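Long-range contacts in XC6422 protein (PDB 2FUK), which probably acts as a serine hydrolase of the alpha/beta-hydrolase fold, small and without a lid, although its natural substrate is not established: residues P4-E9 / V24-P29; T39-H44 / V73-R78; G117-A122 / T193-H198; I140-G145 / Q172-W177. One frame throughout, in Å; residues are numbered along the deposited sequence.

In the fold
Contacts 1 to 3 reach one mixed sheet, while contact 4 lies beside it, between the loop after strand 136-140 and helix 171-178. Contact 1 lies at the antiparallel end. Its strand 20-27 adjoins strand 71-75 of contact 2, about 12 Å away, centre to centre. Contact 2 pairs strand 71-75 with strand 38-43, the neighbour of strand 112-118 in contact 3; the centres of contacts 2 and 3 are about 14 Å apart. Between centres, contacts 3 and 4 are about 11 Å apart and contacts 1 and 4 about 33 Å. Contacts 1, 2 and 3 follow in series, whereas both segments of contact 4 fall between those of contact 3. The end of strand 112-118 carries the probable nucleophile elbow, and the chain returns later with the histidine.

Contact 1 (P4-E9 / V24-P29)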
# COMPACT_ATOMS: atom_id res chain seq x y z
N PRO A 4 5.99 -15.07 26.30
CA PRO A 4 5.09 -14.69 25.20
C PRO A 4 5.03 -15.61 23.98
O PRO A 4 6.04 -16.18 23.56
CB PRO A 4 5.57 -13.28 24.84
CG PRO A 4 7.03 -13.38 25.11
CD PRO A 4 7.08 -14.09 26.43
N LEU A 5 3.83 -15.74 23.43
CA LEU A 5 3.59 -16.59 22.27
C LEU A 5 3.57 -15.76 21.00
O LEU A 5 3.04 -14.66 21.00
CB LEU A 5 2.23 -17.28 22.42
CG LEU A 5 2.05 -18.14 23.67
CD1 LEU A 5 0.57 -18.34 23.96
CD2 LEU A 5 2.75 -19.47 23.46
N PHE A 6 4.15 -16.28 19.93
CA PHE A 6 4.13 -15.56 18.66
C PHE A 6 2.66 -15.63 18.24
O PHE A 6 2.10 -16.72 18.12
CB PHE A 6 5.02 -16.25 17.63
CG PHE A 6 5.44 -15.35 16.50
CD1 PHE A 6 6.60 -14.58 16.59
CD2 PHE A 6 4.67 -15.26 15.35
CE1 PHE A 6 6.98 -13.74 15.54
CE2 PHE A 6 5.04 -14.43 14.31
CZ PHE A 6 6.20 -13.67 14.40
N PRO A 7 2.03 -14.47 18.03
CA PRO A 7 0.61 -14.44 17.63
C PRO A 7 0.29 -14.90 16.21
O PRO A 7 1.14 -14.87 15.32
CB PRO A 7 0.24 -12.98 17.88
CG PRO A 7 1.50 -12.25 17.51
CD PRO A 7 2.59 -13.12 18.12
N THR A 8 -0.94 -15.37 16.02
CA THR A 8 -1.39 -15.83 14.71
C THR A 8 -2.43 -14.84 14.20
O THR A 8 -3.14 -15.11 13.23
CB THR A 8 -2.03 -17.23 14.78
OG1 THR A 8 -3.18 -17.19 15.65
CG2 THR A 8 -1.03 -18.23 15.31
N GLU A 9 -2.48 -13.69 14.86
CA GLU A 9 -3.38 -12.58 14.52
C GLU A 9 -2.51 -11.38 14.91
O GLU A 9 -1.75 -11.46 15.88
CB GLU A 9 -4.63 -12.67 15.41
CG GLU A 9 -5.94 -12.15 14.82
CD GLU A 9 -6.44 -12.95 13.62
OE1 GLU A 9 -6.69 -14.18 13.71
OE2 GLU A 9 -6.62 -12.33 12.56
N VAL A 24 6.29 -4.83 22.28
CA VAL A 24 6.43 -5.48 20.99
C VAL A 24 5.12 -5.49 20.22
O VAL A 24 4.04 -5.54 20.81
CB VAL A 24 6.92 -6.94 21.19
CG1 VAL A 24 6.95 -7.69 19.87
CG2 VAL A 24 8.32 -6.93 21.80
N ALA A 25 5.21 -5.42 18.90
CA ALA A 25 4.03 -5.48 18.05
C ALA A 25 4.36 -6.39 16.89
O ALA A 25 5.41 -6.24 16.26
CB ALA A 25 3.66 -4.09 17.55
N VAL A 26 3.49 -7.35 16.62
CA VAL A 26 3.69 -8.28 15.51
C VAL A 26 2.59 -8.02 14.49
O VAL A 26 1.40 -8.13 14.82
CB VAL A 26 3.60 -9.74 15.98
CG1 VAL A 26 3.78 -10.68 14.80
CG2 VAL A 26 4.66 -10.01 17.05
N ASP A 27 2.98 -7.64 13.28
CA ASP A 27 2.02 -7.38 12.21
C ASP A 27 2.10 -8.53 11.20
O ASP A 27 3.16 -8.77 10.62
CB ASP A 27 2.34 -6.07 11.47
CG ASP A 27 2.68 -4.91 12.40
OD1 ASP A 27 1.96 -4.69 13.40
OD2 ASP A 27 3.67 -4.20 12.11
N LEU A 28 1.00 -9.23 10.98
CA LEU A 28 0.99 -10.34 10.03
C LEU A 28 1.04 -9.81 8.59
O LEU A 28 0.71 -8.66 8.33
CB LEU A 28 -0.25 -11.21 10.24
CG LEU A 28 -0.22 -12.01 11.54
CD1 LEU A 28 -1.54 -12.73 11.75
CD2 LEU A 28 0.93 -13.00 11.47
N PRO A 29 1.46 -10.66 7.64
CA PRO A 29 1.55 -10.23 6.24
C PRO A 29 0.22 -9.84 5.61
O PRO A 29 -0.86 -10.18 6.10
CB PRO A 29 2.19 -11.43 5.56
CG PRO A 29 1.71 -12.56 6.36
CD PRO A 29 1.86 -12.06 7.77
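Pro7 sets its ring against Val26, with Pro7 CG 3.6 Å from Val26 CB and Pro7 CD 3.9 Å from Val26 CG2. Phe6 reaches the same valine from another side: its CZ is 3.9 Å from Val26 CG1, and the two side chains cross at about a right angle. Further along, Leu28, whose CB points toward segment 4-9, uses one methyl against backbone atoms, CD1 lying 3.2 Å from Thr8 O and 3.3 Å from Glu9 CA.

No hydrogen bond links the segments, and the 7.2 Å between Pro7 CA and Val26 CA is too wide for strand pairing. The backbone of Val26 pairs instead with Ala11 of edge strand 11-17, while its side chain points toward segment 4-9. This places the segment, an N-terminal lead-in to strand 11-17, over one face of the antiparallel edge of the alpha/beta-hydrolase sheet.

Helix 92-107 adds Trp103, whose ring meets Phe6 and is touched by Val26, and whose NE1 bonds to Pro4 O. The polar backbone of Leu28 has partners outside the pair, its N bonded to Ser10 OG and its O to Arg66 NE. Asp27, pointing away from segment 4-9, forms a salt bridge with Arg74.

Contact 2 (T39-H44 / V73-R78); sequences TAIVCH and VRFNFR
Val73 joins strand 38-43 through both of its backbone polar atoms: its N donates to Ala40 O at 2.7 Å, and its O accepts from Val42 N at 2.9 Å. Both bonds are close to straight, as in a parallel pair. The same Val73 O also receives a CA-H contact from Ile41.

Beyond this point the ladder opens. Phe75 N is buried and finds no partner in the model, with Val42 O as far as 4.3 Å from Phe75 N. Phe75 O is satisfied by a side chain instead: His44 ND1 donates to it at 3.3 Å, on a lone pair in the carbonyl plane and nearly within the imidazole plane, though the N-H is bent (146°). The positive chi1 of His44 (73°) sets CG between its backbone N and carbonyl carbon, on the way to this bond. Phe77 turns an edge to one face of that imidazole in a T-shaped pair, CD2 standing over the ring toward its rim and the planes meeting at 64°. Cys43 adds sulfur-aromatic contacts, its SG approaching the Phe75 and Phe77 rings obliquely and lying 4.0 Å from Phe75 CE2, while Ile41 CG2 sits 3.6 Å from Phe75 CE2, at the ring's edge.

Polar side chains find partners outside the pair: Thr39 OG1 with Asp111, Arg74 NH2 with Met53 O, and Asn76 with Met53 N and Asp23. In this beta-alpha-beta crossover through helix 56-66, an imidazole thus takes over from backbone pairing where the strands diverge, which should fix its rotation.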
# COMPACT_ATOMS: atom_id res chain seq x y z
N THR A 39 10.62 -13.38 8.73
CA THR A 39 10.09 -12.50 9.77
C THR A 39 11.13 -11.39 9.84
O THR A 39 12.33 -11.65 9.88
CB THR A 39 10.00 -13.18 11.16
OG1 THR A 39 9.00 -14.20 11.14
CG2 THR A 39 9.60 -12.16 12.23
N ALA A 40 10.66 -10.15 9.80
CA ALA A 40 11.55 -9.00 9.85
C ALA A 40 11.30 -8.18 11.10
O ALA A 40 10.17 -8.09 11.58
CB ALA A 40 11.34 -8.13 8.62
N ILE A 41 12.37 -7.60 11.65
CA ILE A 41 12.26 -6.74 12.82
C ILE A 41 12.66 -5.35 12.35
O ILE A 41 13.67 -5.19 11.68
CB ILE A 41 13.23 -7.18 13.95
CG1 ILE A 41 12.89 -8.60 14.40
CG2 ILE A 41 13.10 -6.23 15.14
CD1 ILE A 41 13.90 -9.18 15.37
N VAL A 42 11.84 -4.35 12.70
CA VAL A 42 12.10 -2.97 12.30
C VAL A 42 12.40 -2.13 13.54
O VAL A 42 11.58 -2.05 14.45
CB VAL A 42 10.88 -2.37 11.56
CG1 VAL A 42 11.18 -0.94 11.13
CG2 VAL A 42 10.53 -3.23 10.35
N CYS A 43 13.58 -1.49 13.55
CA CYS A 43 14.01 -0.67 14.68
C CYS A 43 13.71 0.82 14.47
O CYS A 43 13.89 1.34 13.37
CB CYS A 43 15.51 -0.87 14.92
SG CYS A 43 16.00 -2.59 15.27
N HIS A 44 13.29 1.48 15.55
CA HIS A 44 12.92 2.89 15.49
C HIS A 44 14.06 3.90 15.73
O HIS A 44 15.14 3.55 16.20
CB HIS A 44 11.75 3.16 16.46
CG HIS A 44 12.14 3.14 17.91
ND1 HIS A 44 11.71 2.16 18.79
CD2 HIS A 44 12.89 3.99 18.64
CE1 HIS A 44 12.18 2.42 19.99
NE2 HIS A 44 12.91 3.53 19.93
N VAL A 73 7.92 -7.51 12.91
CA VAL A 73 7.94 -7.26 14.34
C VAL A 73 8.51 -5.88 14.61
O VAL A 73 9.58 -5.54 14.11
CB VAL A 73 8.81 -8.30 15.08
CG1 VAL A 73 8.88 -7.96 16.57
CG2 VAL A 73 8.23 -9.69 14.88
N ARG A 74 7.78 -5.08 15.38
CA ARG A 74 8.22 -3.75 15.77
C ARG A 74 8.36 -3.81 17.29
O ARG A 74 7.74 -4.66 17.94
CB ARG A 74 7.18 -2.69 15.39
CG ARG A 74 7.09 -2.44 13.89
CD ARG A 74 5.98 -1.46 13.57
NE ARG A 74 4.66 -2.05 13.78
CZ ARG A 74 3.74 -1.60 14.62
NH1 ARG A 74 2.57 -2.22 14.72
NH2 ARG A 74 3.98 -0.53 15.37
N PHE A 75 9.17 -2.92 17.85
CA PHE A 75 9.33 -2.91 19.30
C PHE A 75 9.95 -1.61 19.77
O PHE A 75 10.60 -0.89 19.00
CB PHE A 75 10.19 -4.11 19.75
CG PHE A 75 11.66 -3.95 19.50
CD1 PHE A 75 12.51 -3.50 20.51
CD2 PHE A 75 12.21 -4.27 18.26
CE1 PHE A 75 13.88 -3.37 20.30
CE2 PHE A 75 13.58 -4.14 18.03
CZ PHE A 75 14.42 -3.70 19.05
N ASN A 76 9.71 -1.29 21.04
CA ASN A 76 10.26 -0.09 21.63
C ASN A 76 11.57 -0.40 22.34
O ASN A 76 11.64 -1.34 23.13
CB ASN A 76 9.27 0.53 22.62
CG ASN A 76 8.16 1.28 21.94
OD1 ASN A 76 8.33 1.78 20.84
ND2 ASN A 76 7.00 1.37 22.61
N PHE A 77 12.61 0.38 22.04
CA PHE A 77 13.89 0.21 22.71
C PHE A 77 13.68 0.62 24.16
O PHE A 77 12.69 1.28 24.50
CB PHE A 77 14.95 1.13 22.09
CG PHE A 77 15.52 0.63 20.79
CD1 PHE A 77 16.14 -0.62 20.72
CD2 PHE A 77 15.49 1.42 19.64
CE1 PHE A 77 16.71 -1.07 19.52
CE2 PHE A 77 16.05 0.98 18.44
CZ PHE A 77 16.66 -0.27 18.38
N ARG A 78 14.61 0.23 25.03
CA ARG A 78 14.51 0.59 26.44
C ARG A 78 14.22 2.09 26.61
O ARG A 78 14.72 2.92 25.85
CB ARG A 78 15.81 0.22 27.15
CG ARG A 78 17.03 0.93 26.60
CD ARG A 78 18.31 0.38 27.21
NE ARG A 78 18.45 -1.06 26.99
CZ ARG A 78 19.39 -1.80 27.56
NH1 ARG A 78 20.27 -1.24 28.37
NH2 ARG A 78 19.45 -3.11 27.31

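Contact 3 (G117-A122 / T193-H198); sequences GFSFGA and TSHFFH
Phe118 pushes its outer edge into the turn formed by residues 194-197, where CZ comes 3.1 Å from His195 O, near the plane of the phenyl ring. That oxygen is buried and has no hydrogen-bond partner in the model. The same CZ lies over one face of the His195 imidazole, toward its rim, with the ring planes oblique at 34°. Phe196 completes the aromatic cluster, its CD1 at the edge of the Phe118 ring, in its plane and 3.7 Å from Phe118 CE2. With CG anti to its backbone N (chi1 169°), Phe118 starts out toward this wedge.

The other side is looser and wet. Ser119 OG approaches the edge of the His195 ring in its plane, 3.2 Å from CE1 and 3.3 Å from NE2. A water spans the two residues, 3.1 Å from Ser119 OG and 3.0 Å from His195 NE2. Phe196 is exposed.

Ser119 sits at the strand-to-helix turn of a GxSxG sequence, with the unusual backbone angles (phi 55°) expected of a nucleophile elbow. A beta carbon on Gly117 would run into Gly121 O, and one on Gly121 would be crowded by Phe118 N. His195 ND1 is hydrogen-bonded to Asp166 OD2. Ser119, His195 and Asp166, so arranged, are consistent with a catalytic triad: Phe118 covers one face of the imidazole and Phe196 borders its edge, while a bound water bridges Ser119 and His195, consistent with an approachable edge.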
# COMPACT_ATOMS: atom_id res chain seq x y z
N GLY A 117 15.99 -0.78 9.94
CA GLY A 117 15.97 0.26 10.95
C GLY A 117 16.01 1.62 10.31
O GLY A 117 16.51 1.77 9.19
N PHE A 118 15.49 2.60 11.02
CA PHE A 118 15.48 3.98 10.56
C PHE A 118 16.33 4.84 11.48
O PHE A 118 16.11 4.87 12.70
CB PHE A 118 14.03 4.49 10.52
CG PHE A 118 13.91 5.98 10.30
CD1 PHE A 118 14.69 6.63 9.35
CD2 PHE A 118 12.99 6.72 11.04
CE1 PHE A 118 14.56 8.00 9.14
CE2 PHE A 118 12.85 8.10 10.84
CZ PHE A 118 13.63 8.74 9.88
N SER A 119 17.32 5.52 10.89
CA SER A 119 18.24 6.42 11.59
C SER A 119 18.93 5.71 12.77
O SER A 119 19.74 4.82 12.55
CB SER A 119 17.48 7.67 12.06
OG SER A 119 18.33 8.81 12.14
N PHE A 120 18.63 6.11 14.00
CA PHE A 120 19.24 5.45 15.15
C PHE A 120 18.99 3.95 15.05
O PHE A 120 19.85 3.14 15.40
CB PHE A 120 18.65 5.99 16.46
CG PHE A 120 19.07 5.22 17.69
CD1 PHE A 120 18.19 4.31 18.28
CD2 PHE A 120 20.33 5.39 18.25
CE1 PHE A 120 18.56 3.59 19.42
CE2 PHE A 120 20.71 4.67 19.39
CZ PHE A 120 19.82 3.77 19.97
N GLY A 121 17.81 3.58 14.56
CA GLY A 121 17.47 2.17 14.42
C GLY A 121 18.33 1.47 13.37
O GLY A 121 18.52 0.26 13.43
N ALA A 122 18.82 2.23 12.40
CA ALA A 122 19.67 1.67 11.37
C ALA A 122 21.05 1.44 11.98
O ALA A 122 21.74 0.47 11.65
CB ALA A 122 19.77 2.62 10.18
N THR A 193 14.03 14.68 -0.66
CA THR A 193 13.38 13.96 0.43
C THR A 193 14.01 14.28 1.78
O THR A 193 15.23 14.19 1.94
CB THR A 193 13.44 12.45 0.16
OG1 THR A 193 12.73 12.17 -1.05
CG2 THR A 193 12.84 11.67 1.31
N SER A 194 13.16 14.65 2.73
CA SER A 194 13.61 14.99 4.08
C SER A 194 13.91 13.77 4.95
O SER A 194 13.65 12.63 4.56
CB SER A 194 12.57 15.88 4.77
OG SER A 194 11.35 15.19 4.97
N HIS A 195 14.43 14.03 6.14
CA HIS A 195 14.80 12.97 7.07
C HIS A 195 13.66 12.01 7.40
O HIS A 195 13.89 10.80 7.52
CB HIS A 195 15.35 13.57 8.36
CG HIS A 195 15.88 12.54 9.31
ND1 HIS A 195 16.94 11.72 9.00
CD2 HIS A 195 15.47 12.18 10.56
CE1 HIS A 195 17.17 10.90 10.01
NE2 HIS A 195 16.30 11.16 10.97
N PHE A 196 12.45 12.54 7.55
CA PHE A 196 11.30 11.71 7.88
C PHE A 196 10.44 11.40 6.65
O PHE A 196 9.29 10.99 6.77
CB PHE A 196 10.46 12.38 8.97
CG PHE A 196 11.20 12.57 10.26
CD1 PHE A 196 11.41 11.49 11.12
CD2 PHE A 196 11.73 13.81 10.60
CE1 PHE A 196 12.13 11.66 12.30
CE2 PHE A 196 12.45 13.98 11.78
CZ PHE A 196 12.65 12.91 12.63
N PHE A 197 11.01 11.61 5.47
CA PHE A 197 10.30 11.32 4.22
C PHE A 197 8.92 11.93 4.15
O PHE A 197 7.95 11.26 3.76
CB PHE A 197 10.21 9.80 4.03
CG PHE A 197 11.55 9.11 4.02
CD1 PHE A 197 12.23 8.88 5.21
CD2 PHE A 197 12.14 8.74 2.81
CE1 PHE A 197 13.50 8.30 5.19
CE2 PHE A 197 13.41 8.17 2.79
CZ PHE A 197 14.10 7.95 3.98
N HIS A 198 8.83 13.20 4.52
CA HIS A 198 7.57 13.95 4.50
C HIS A 198 6.97 13.92 3.10
O HIS A 198 7.63 14.32 2.13
CB HIS A 198 7.82 15.39 4.94
CG HIS A 198 6.61 16.27 4.87
ND1 HIS A 198 5.68 16.33 5.88
CD2 HIS A 198 6.20 17.14 3.92
CE1 HIS A 198 4.74 17.21 5.56
NE2 HIS A 198 5.03 17.71 4.38
O HOH W 1 16.45 10.47 13.90

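Contact 4 (I140-G145 / Q172-W177)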
# COMPACT_ATOMS: atom_id res chain seq x y z
N ILE A 140 17.60 2.66 6.66
CA ILE A 140 16.94 3.86 6.17
C ILE A 140 17.59 5.04 6.91
O ILE A 140 17.49 5.14 8.12
CB ILE A 140 15.43 3.82 6.47
CG1 ILE A 140 14.82 2.55 5.85
CG2 ILE A 140 14.77 5.07 5.92
CD1 ILE A 140 13.36 2.32 6.21
N ALA A 141 18.25 5.90 6.15
CA ALA A 141 18.93 7.06 6.70
C ALA A 141 19.96 6.69 7.76
O ALA A 141 19.91 7.19 8.90
CB ALA A 141 17.92 8.05 7.27
N PRO A 142 20.92 5.81 7.42
CA PRO A 142 21.93 5.43 8.41
C PRO A 142 22.62 6.72 8.82
O PRO A 142 23.13 7.45 7.98
CB PRO A 142 22.85 4.49 7.63
CG PRO A 142 22.72 4.98 6.21
CD PRO A 142 21.23 5.24 6.10
N PRO A 143 22.65 7.01 10.13
CA PRO A 143 23.28 8.24 10.63
C PRO A 143 24.79 8.33 10.56
O PRO A 143 25.45 8.48 11.59
CB PRO A 143 22.75 8.31 12.06
CG PRO A 143 22.71 6.88 12.45
CD PRO A 143 22.08 6.22 11.23
N ALA A 144 25.35 8.25 9.36
CA ALA A 144 26.80 8.37 9.20
C ALA A 144 27.19 9.78 9.62
O ALA A 144 26.43 10.74 9.43
CB ALA A 144 27.20 8.12 7.76
N GLY A 145 28.37 9.90 10.20
CA GLY A 145 28.82 11.21 10.65
C GLY A 145 28.53 11.46 12.12
O GLY A 145 29.13 12.36 12.71
N GLN A 172 25.86 13.43 2.15
CA GLN A 172 27.22 13.28 1.66
C GLN A 172 28.08 12.46 2.62
O GLN A 172 29.00 11.77 2.20
CB GLN A 172 27.87 14.64 1.40
CG GLN A 172 29.14 14.55 0.56
CD GLN A 172 28.91 13.79 -0.74
OE1 GLN A 172 28.00 14.11 -1.51
NE2 GLN A 172 29.74 12.77 -0.99
N ALA A 173 27.77 12.54 3.91
CA ALA A 173 28.51 11.77 4.91
C ALA A 173 28.23 10.28 4.69
O ALA A 173 29.11 9.43 4.86
CB ALA A 173 28.09 12.17 6.31
N VAL A 174 26.99 9.97 4.34
CA VAL A 174 26.59 8.60 4.08
C VAL A 174 27.32 8.10 2.83
O VAL A 174 27.93 7.04 2.84
CB VAL A 174 25.06 8.51 3.84
CG1 VAL A 174 24.67 7.09 3.43
CG2 VAL A 174 24.33 8.92 5.11
N TYR A 175 27.25 8.89 1.76
CA TYR A 175 27.90 8.49 0.52
C TYR A 175 29.41 8.37 0.67
O TYR A 175 30.02 7.44 0.12
CB TYR A 175 27.53 9.48 -0.60
CG TYR A 175 26.05 9.75 -0.71
CD1 TYR A 175 25.11 8.76 -0.41
CD2 TYR A 175 25.57 11.01 -1.08
CE1 TYR A 175 23.75 9.01 -0.47
CE2 TYR A 175 24.20 11.27 -1.14
CZ TYR A 175 23.29 10.26 -0.84
OH TYR A 175 21.94 10.51 -0.87
N ASP A 176 30.03 9.29 1.41
CA ASP A 176 31.48 9.24 1.60
C ASP A 176 31.88 7.96 2.32
O ASP A 176 32.97 7.44 2.11
CB ASP A 176 31.97 10.43 2.43
CG ASP A 176 31.99 11.74 1.66
OD1 ASP A 176 31.77 11.74 0.42
OD2 ASP A 176 32.23 12.80 2.29
N TRP A 177 30.99 7.46 3.18
CA TRP A 177 31.24 6.24 3.93
C TRP A 177 31.02 5.01 3.06
O TRP A 177 31.85 4.10 3.03
CB TRP A 177 30.32 6.21 5.17
CG TRP A 177 30.12 4.86 5.79
CD1 TRP A 177 31.08 4.00 6.23
CD2 TRP A 177 28.87 4.21 6.03
NE1 TRP A 177 30.51 2.86 6.74
CE2 TRP A 177 29.15 2.97 6.62
CE3 TRP A 177 27.53 4.57 5.79
CZ2 TRP A 177 28.13 2.07 6.99
CZ3 TRP A 177 26.53 3.68 6.16
CH2 TRP A 177 26.84 2.45 6.75
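Trp177 meets the loop 140-145 with the six-membered part of its indole. Pro142 CG lies at the edge of that ring, near its plane and 4.0 Å from CZ3, while Ala144 CB comes in obliquely, 4.1 Å from CE3. The indole also meets the ring of Phe149, with planes at about 50°, and touches Leu126 of helix 120-132. CG of Trp177 is anti to the backbone N (chi1 161°), which starts the side chain off toward the loop.

Val174 fits between the same two loop residues. Its CG1 is 4.0 Å from Pro142 CG, the side chains crossing at about a right angle, and its CG2 lies 3.4 Å from Pro142 O. Ala144 N donates to Pro142 O at 2.7 Å, closing an inverse gamma turn centred on Pro143. The turn presents Ala144 CB to the helix, 3.8 Å from Val174 CA and 3.7 Å from Ala173 O. In return, Ala173 CB approaches Ala144 O.

No hydrogen bond crosses the contact; it is apolar packing of a loop on a helix. Pro142 also touches strand 158-163, as Val174 does. The arrangement belongs to the parallel half of an alpha/beta-hydrolase sheet, where the loop leaving strand 136-140 packs on helix 171-178, which links strands 158-163 and 186-190.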